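Side-chain contacts in putative TetR-family transcriptional regulator (Rhodococcus sp., PDB 2G3B), which probably represses transcription by binding regulatory DNA through a helix-turn-helix, as other regulators of the TetR family do: residues A123-E128 with T154-V159; Y42-K45 with G49-E52; D6-A11 with G38-H43. One frame throughout, in Å; residues are numbered along the deposited sequence.

Contact 1: A123-E128 with T154-V159; sequences AAWVSE and TMTALV
Trp-125 and Val-126 of helix 115-139 meet Thr-156 and Val-159 of helix 148-167 where the short helical segments cross at 119°, their axes 9.7 Å apart at closest approach. The CA atoms nearest each other are those of Val-126 and Thr-156, and the indole of Trp-125 and the side chain of Thr-156 supply most of the area buried between the segments. The indole has its CG anti to the backbone N (chi1 177°), which carries the ring system out toward the facing helix. Thr-156 approaches from the opposite direction and lays its methyl over one indole face: CG2 stands 3.7 Å from the centroid of the five-membered ring, close enough to the ring normal for a CH-pi contact. The far end of the same indole slides past the backbone, with Trp-125 CH2 3.4 Å from Thr-156 O, and meets Val-159 at its edge, where CH2 is 3.7 Å from Val-159 CG1.

Threonine suits this place because its two branches do different work. While the methyl sits on the indole, the hydroxyl turns to the other side, where Thr-156 OG1 is 3.5 Å from Val-126 CG2. That oxygen is hydrogen-bonded to the carbonyls of Ala-152 and Val-153 in its own helix and to Arg-165 NH2 of the second subunit. The crossing is therefore held by apolar and CH-pi packing, while its one buried hydroxyl is satisfied by its own helix and by the dimer partner.

Contact 2: Y42-K45 with G49-E52; sequences YHFK and GLLE
Phe-44 closes helix 37-44 and folds against Gly-49 and Leu-50 in the first turn of helix 47-66, across a tight connection. The closest pair of CA atoms is Phe-44 CA and Gly-49 CA, 4.9 Å apart. Here Phe-44 O receives a CA-H...O contact from Gly-49 CA at 3.3 Å, with an angle of 152° at the hydrogen. Glycine fits because a CB built here would fall on Phe-44 O and clash with it. Lys-45 then leaves helical geometry with a positive phi of 78°, allowing the chain to turn, and Asp-46 OD1 is hydrogen-bonded to Gly-49 N.

The Phe-44 side chain has CG beside its backbone N and anti to its carbonyl carbon (chi1 -58°), which directs the ring away from the C=O that meets Gly-49. Its CB rests 3.8 Å from Leu-50 N, while the ring passes obliquely by the leucine, CD1 lying 4.1 Å from Leu-50 CD1. Of the two leucine methyls, CD1 is the one that comes near the Phe-44 ring. From the preceding residue of the same helix, His-43 CB sits 3.7 Å above one face of the Phe-44 ring, toward its rim, and probably restricts its tilt on that side.

Both large side chains are buried. Beyond them lies helix 2-23, which receives Phe-44 on Ile-8 and Leu-9 and Leu-50 on Ser-12, so that three helices of the N-terminal domain converge on this corner.

Contact 3: D6-A11 with G38-H43; sequences DAILKA and GLLYYH
The helix-turn-helix predicted for this TetR-type domain is backed by the N-terminal helix 2-23, and Ile-8 of that helix packs here on Leu-39 and Leu-40 of helix 37-44. By analogy with the family, helix 37-44 is probably the recognition helix, whose opposite surface would be the one offered to DNA.

Ile-8 carries the contact with both of its branches. Its CB points at the facing helix; the nearest CA across the contact is that of Leu-40, 7.2 Å from Ile-8 CA. The longer branch has CG1 beside the backbone N (chi1 -73°) and continues nearly extended, so that CD1 reaches the flank of the other helix and lies 3.9 Å from Leu-40 CA. The same methyl touches the more exposed Leu-39 lightly: Ile-8 CD1 lies 4.4 Å from Leu-39 CD2. A beta-branched residue suits the site because the second branch, CG2, can engage the end of Leu-40 while the first presses on its base.

Leu-40 crosses Ile-8 at a slant and also packs on Val-29 of helix 26-33, the first helix of the motif. Leu-40 thus joins its own helix to helix 26-33 through one contact and to helix 2-23 through another. Ile-8 has further neighbours in Val-35, in the turn of the motif, and in Leu-50 of helix 47-66. With an alanine here both touching methyls are gone, which would probably open a gap against Leu-40 and leave the leucine's side chain freer to turn. Of the leucine's two terminal methyls, CD1 is the one that meets Ile-8, 3.7 Å from its CG2, with Leu-40 CG just behind at 3.9 Å from the same methyl.

How the contacts relate
Contacts 2 and 3 belong to one small core in the N-terminal domain: both use helix 37-44, their centres are 7 Å apart, and they meet at residues of helix 2-23. Contact 1 lies about 25 Å from contact 2, centre to centre, within the C-terminal domain, nearer the centre of the chain and at the dimer side. All three are buried, but their chemistry differs. Contact 3 is purely aliphatic; contact 2 adds a ring and a close backbone approach at a turn; contact 1 combines an indole with a hydroxyl bonded across the dimer. The two N-terminal contacts are not touched by the second subunit, whereas contact 1 borders it.

Contact 1: A123-E128 with T154-V159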
# COMPACT_ATOMS: atom_id res chain seq x y z
N ALA A 123 3.50 12.72 -6.01
CA ALA A 123 3.10 14.12 -5.78
C ALA A 123 2.25 14.66 -6.93
O ALA A 123 1.32 15.39 -6.72
CB ALA A 123 4.31 15.00 -5.53
N ALA A 124 2.58 14.25 -8.17
CA ALA A 124 1.80 14.64 -9.33
C ALA A 124 0.37 14.05 -9.29
O ALA A 124 -0.60 14.75 -9.56
CB ALA A 124 2.56 14.19 -10.62
N TRP A 125 0.25 12.79 -8.89
CA TRP A 125 -1.06 12.16 -8.73
C TRP A 125 -1.86 12.87 -7.64
O TRP A 125 -3.04 13.25 -7.82
CB TRP A 125 -0.86 10.67 -8.39
CG TRP A 125 -2.11 9.87 -8.12
CD1 TRP A 125 -3.40 10.15 -8.54
CD2 TRP A 125 -2.18 8.64 -7.37
NE1 TRP A 125 -4.26 9.14 -8.05
CE2 TRP A 125 -3.54 8.23 -7.33
CE3 TRP A 125 -1.22 7.88 -6.67
CZ2 TRP A 125 -3.96 7.07 -6.67
CZ3 TRP A 125 -1.63 6.73 -6.00
CH2 TRP A 125 -2.99 6.33 -6.00
N VAL A 126 -1.23 13.03 -6.50
CA VAL A 126 -1.84 13.75 -5.37
C VAL A 126 -2.37 15.16 -5.78
O VAL A 126 -3.47 15.57 -5.41
CB VAL A 126 -0.79 13.88 -4.24
CG1 VAL A 126 -1.28 14.88 -3.15
CG2 VAL A 126 -0.58 12.47 -3.56
N SER A 127 -1.58 15.87 -6.58
CA SER A 127 -1.92 17.21 -7.03
C SER A 127 -3.17 17.28 -7.88
O SER A 127 -3.92 18.25 -7.80
CB SER A 127 -0.71 17.84 -7.75
OG SER A 127 -0.93 19.19 -8.01
N GLU A 128 -3.42 16.25 -8.70
CA GLU A 128 -4.67 16.24 -9.49
C GLU A 128 -5.84 16.19 -8.56
O GLU A 128 -6.84 16.88 -8.77
CB GLU A 128 -4.77 14.98 -10.37
CG GLU A 128 -3.62 14.73 -11.27
CD GLU A 128 -3.78 13.36 -12.04
OE1 GLU A 128 -4.86 12.72 -11.95
OE2 GLU A 128 -2.84 12.93 -12.70
N THR A 154 -4.44 11.47 1.65
CA THR A 154 -5.20 10.42 2.27
C THR A 154 -6.00 9.56 1.26
O THR A 154 -6.00 8.33 1.31
CB THR A 154 -6.09 11.06 3.37
OG1 THR A 154 -5.20 11.58 4.32
CG2 THR A 154 -6.96 10.06 4.03
N MSE A 155 -6.68 10.22 0.33
CA MSE A 155 -7.48 9.48 -0.64
C MSE A 155 -6.61 8.64 -1.54
O MSE A 155 -6.94 7.49 -1.82
CB MSE A 155 -8.34 10.41 -1.46
CG MSE A 155 -9.51 10.93 -0.67
SE MSE A 155 -10.49 12.32 -1.56
CE MSE A 155 -9.78 12.13 -3.35
N THR A 156 -5.50 9.20 -2.00
CA THR A 156 -4.61 8.42 -2.88
C THR A 156 -3.93 7.31 -2.10
O THR A 156 -3.69 6.23 -2.65
CB THR A 156 -3.59 9.29 -3.59
OG1 THR A 156 -2.82 9.99 -2.62
CG2 THR A 156 -4.29 10.28 -4.56
N ALA A 157 -3.58 7.59 -0.84
CA ALA A 157 -3.02 6.53 0.02
C ALA A 157 -4.03 5.37 0.22
O ALA A 157 -3.65 4.18 0.23
CB ALA A 157 -2.55 7.09 1.39
N LEU A 158 -5.30 5.72 0.39
CA LEU A 158 -6.41 4.73 0.44
C LEU A 158 -6.48 3.86 -0.83
O LEU A 158 -6.57 2.63 -0.77
CB LEU A 158 -7.78 5.41 0.72
CG LEU A 158 -9.01 4.48 0.62
CD1 LEU A 158 -8.92 3.32 1.74
CD2 LEU A 158 -10.36 5.25 0.67
N VAL A 159 -6.37 4.49 -1.99
CA VAL A 159 -6.30 3.70 -3.26
C VAL A 159 -5.11 2.71 -3.24
O VAL A 159 -5.26 1.56 -3.60
CB VAL A 159 -6.18 4.67 -4.50
CG1 VAL A 159 -5.78 3.90 -5.82
CG2 VAL A 159 -7.50 5.50 -4.66

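Contact 2: Y42-K45 with G49-E52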
# COMPACT_ATOMS: atom_id res chain seq x y z
N TYR A 42 20.87 5.62 -24.40
CA TYR A 42 20.78 6.95 -25.00
C TYR A 42 19.58 7.76 -24.48
O TYR A 42 19.71 8.94 -24.16
CB TYR A 42 20.75 6.87 -26.52
CG TYR A 42 20.86 8.24 -27.18
CD1 TYR A 42 22.06 9.00 -27.12
CD2 TYR A 42 19.77 8.78 -27.86
CE1 TYR A 42 22.14 10.29 -27.72
CE2 TYR A 42 19.84 10.05 -28.42
CZ TYR A 42 21.02 10.78 -28.36
OH TYR A 42 21.08 12.02 -28.96
N HIS A 43 18.40 7.15 -24.42
CA HIS A 43 17.22 7.93 -23.96
C HIS A 43 17.11 8.09 -22.48
O HIS A 43 16.56 9.08 -22.02
CB HIS A 43 15.90 7.32 -24.45
CG HIS A 43 15.69 7.45 -25.92
ND1 HIS A 43 15.78 8.67 -26.57
CD2 HIS A 43 15.40 6.54 -26.88
CE1 HIS A 43 15.58 8.49 -27.87
NE2 HIS A 43 15.34 7.21 -28.08
N PHE A 44 17.53 7.09 -21.72
CA PHE A 44 17.24 7.05 -20.28
C PHE A 44 18.49 7.07 -19.38
O PHE A 44 18.38 7.17 -18.17
CB PHE A 44 16.34 5.85 -19.98
CG PHE A 44 15.04 5.87 -20.76
CD1 PHE A 44 14.82 4.97 -21.81
CD2 PHE A 44 14.05 6.83 -20.47
CE1 PHE A 44 13.61 5.01 -22.54
CE2 PHE A 44 12.83 6.87 -21.20
CZ PHE A 44 12.62 5.96 -22.22
N LYS A 45 19.65 6.97 -20.02
CA LYS A 45 20.99 7.12 -19.44
C LYS A 45 21.46 5.90 -18.69
O LYS A 45 22.58 5.42 -18.91
CB LYS A 45 21.12 8.36 -18.54
CG LYS A 45 22.56 8.58 -18.08
CD LYS A 45 22.69 9.61 -16.95
CE LYS A 45 24.17 9.78 -16.58
NZ LYS A 45 24.22 10.09 -15.13
N GLY A 49 17.47 6.12 -14.37
CA GLY A 49 16.74 6.98 -15.37
C GLY A 49 15.59 6.22 -16.02
O GLY A 49 14.50 6.77 -16.23
N LEU A 50 15.82 4.93 -16.34
CA LEU A 50 14.77 4.05 -16.89
C LEU A 50 13.58 3.95 -15.94
O LEU A 50 12.41 4.11 -16.34
CB LEU A 50 15.35 2.62 -17.28
CG LEU A 50 14.34 1.56 -17.84
CD1 LEU A 50 13.75 2.06 -19.17
CD2 LEU A 50 14.92 0.13 -18.03
N LEU A 51 13.87 3.72 -14.66
CA LEU A 51 12.80 3.48 -13.68
C LEU A 51 12.01 4.76 -13.43
O LEU A 51 10.76 4.75 -13.37
CB LEU A 51 13.39 2.94 -12.36
CG LEU A 51 13.99 1.52 -12.43
CD1 LEU A 51 14.76 1.17 -11.17
CD2 LEU A 51 12.93 0.49 -12.68
N GLU A 52 12.74 5.87 -13.29
CA GLU A 52 12.10 7.19 -13.19
C GLU A 52 11.14 7.40 -14.35
O GLU A 52 9.99 7.73 -14.16
CB GLU A 52 13.12 8.31 -13.19
CG GLU A 52 12.42 9.69 -13.21
CD GLU A 52 13.37 10.88 -13.00
OE1 GLU A 52 14.18 10.85 -12.05
OE2 GLU A 52 13.30 11.86 -13.78

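Contact 3: D6-A11 with G38-H43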
# COMPACT_ATOMS: atom_id res chain seq x y z
N ASP A 6 8.34 4.97 -26.08
CA ASP A 6 7.07 4.34 -25.65
C ASP A 6 7.14 2.80 -25.59
O ASP A 6 6.63 2.22 -24.64
CB ASP A 6 5.93 4.77 -26.58
CG ASP A 6 4.56 4.14 -26.21
OD1 ASP A 6 3.78 4.79 -25.47
OD2 ASP A 6 4.26 2.99 -26.65
N ALA A 7 7.76 2.16 -26.59
CA ALA A 7 7.96 0.70 -26.59
C ALA A 7 8.84 0.27 -25.43
O ALA A 7 8.58 -0.74 -24.78
CB ALA A 7 8.57 0.19 -27.95
N ILE A 8 9.89 1.04 -25.16
CA ILE A 8 10.78 0.70 -24.07
C ILE A 8 10.02 0.74 -22.72
O ILE A 8 10.16 -0.16 -21.86
CB ILE A 8 12.05 1.62 -24.00
CG1 ILE A 8 13.02 1.28 -25.15
CG2 ILE A 8 12.75 1.43 -22.67
CD1 ILE A 8 14.06 2.42 -25.48
N LEU A 9 9.25 1.81 -22.55
CA LEU A 9 8.58 2.07 -21.26
C LEU A 9 7.44 1.05 -21.07
O LEU A 9 7.27 0.46 -20.00
CB LEU A 9 8.08 3.54 -21.24
CG LEU A 9 9.28 4.52 -21.22
CD1 LEU A 9 8.89 5.96 -21.22
CD2 LEU A 9 10.19 4.18 -20.04
N LYS A 10 6.70 0.78 -22.14
CA LYS A 10 5.66 -0.24 -22.09
C LYS A 10 6.24 -1.63 -21.66
O LYS A 10 5.64 -2.35 -20.85
CB LYS A 10 5.03 -0.31 -23.47
CG LYS A 10 3.98 -1.38 -23.68
CD LYS A 10 3.76 -1.51 -25.18
CE LYS A 10 2.92 -0.34 -25.66
N ALA A 11 7.37 -2.01 -22.25
CA ALA A 11 8.04 -3.26 -21.89
C ALA A 11 8.58 -3.20 -20.46
O ALA A 11 8.62 -4.19 -19.74
CB ALA A 11 9.22 -3.55 -22.91
N GLY A 38 21.74 -0.03 -26.34
CA GLY A 38 22.36 1.29 -26.48
C GLY A 38 21.32 2.39 -26.71
O GLY A 38 21.48 3.57 -26.28
N LEU A 39 20.22 2.05 -27.38
CA LEU A 39 19.17 3.09 -27.57
C LEU A 39 18.53 3.39 -26.25
O LEU A 39 18.20 4.56 -25.95
CB LEU A 39 18.11 2.67 -28.56
CG LEU A 39 17.00 3.70 -28.80
CD1 LEU A 39 17.53 4.95 -29.57
CD2 LEU A 39 15.84 3.10 -29.50
N LEU A 40 18.34 2.34 -25.45
CA LEU A 40 17.71 2.52 -24.14
C LEU A 40 18.59 3.45 -23.27
O LEU A 40 18.08 4.43 -22.63
CB LEU A 40 17.42 1.13 -23.54
CG LEU A 40 16.63 1.04 -22.25
CD1 LEU A 40 15.93 -0.35 -22.16
CD2 LEU A 40 17.63 1.28 -21.09
N TYR A 41 19.90 3.21 -23.27
CA TYR A 41 20.81 4.07 -22.53
C TYR A 41 20.93 5.49 -23.08
O TYR A 41 21.10 6.45 -22.31
CB TYR A 41 22.21 3.49 -22.48
CG TYR A 41 22.32 2.19 -21.72
CD1 TYR A 41 21.90 2.09 -20.41
CD2 TYR A 41 22.93 1.08 -22.31
CE1 TYR A 41 22.02 0.89 -19.71
CE2 TYR A 41 23.07 -0.13 -21.60
CZ TYR A 41 22.63 -0.21 -20.32
OH TYR A 41 22.79 -1.38 -19.63
N TYR A 42 20.87 5.62 -24.40
CA TYR A 42 20.78 6.95 -25.00
C TYR A 42 19.58 7.76 -24.48
O TYR A 42 19.71 8.94 -24.16
CB TYR A 42 20.75 6.87 -26.52
CG TYR A 42 20.86 8.24 -27.18
CD1 TYR A 42 22.06 9.00 -27.12
CD2 TYR A 42 19.77 8.78 -27.86
CE1 TYR A 42 22.14 10.29 -27.72
CE2 TYR A 42 19.84 10.05 -28.42
CZ TYR A 42 21.02 10.78 -28.36
OH TYR A 42 21.08 12.02 -28.96
N HIS A 43 18.40 7.15 -24.42
CA HIS A 43 17.22 7.93 -23.96
C HIS A 43 17.11 8.09 -22.48
O HIS A 43 16.56 9.08 -22.02
CB HIS A 43 15.90 7.32 -24.45
CG HIS A 43 15.69 7.45 -25.92
ND1 HIS A 43 15.78 8.67 -26.57
CD2 HIS A 43 15.40 6.54 -26.88
CE1 HIS A 43 15.58 8.49 -27.87
NE2 HIS A 43 15.34 7.21 -28.08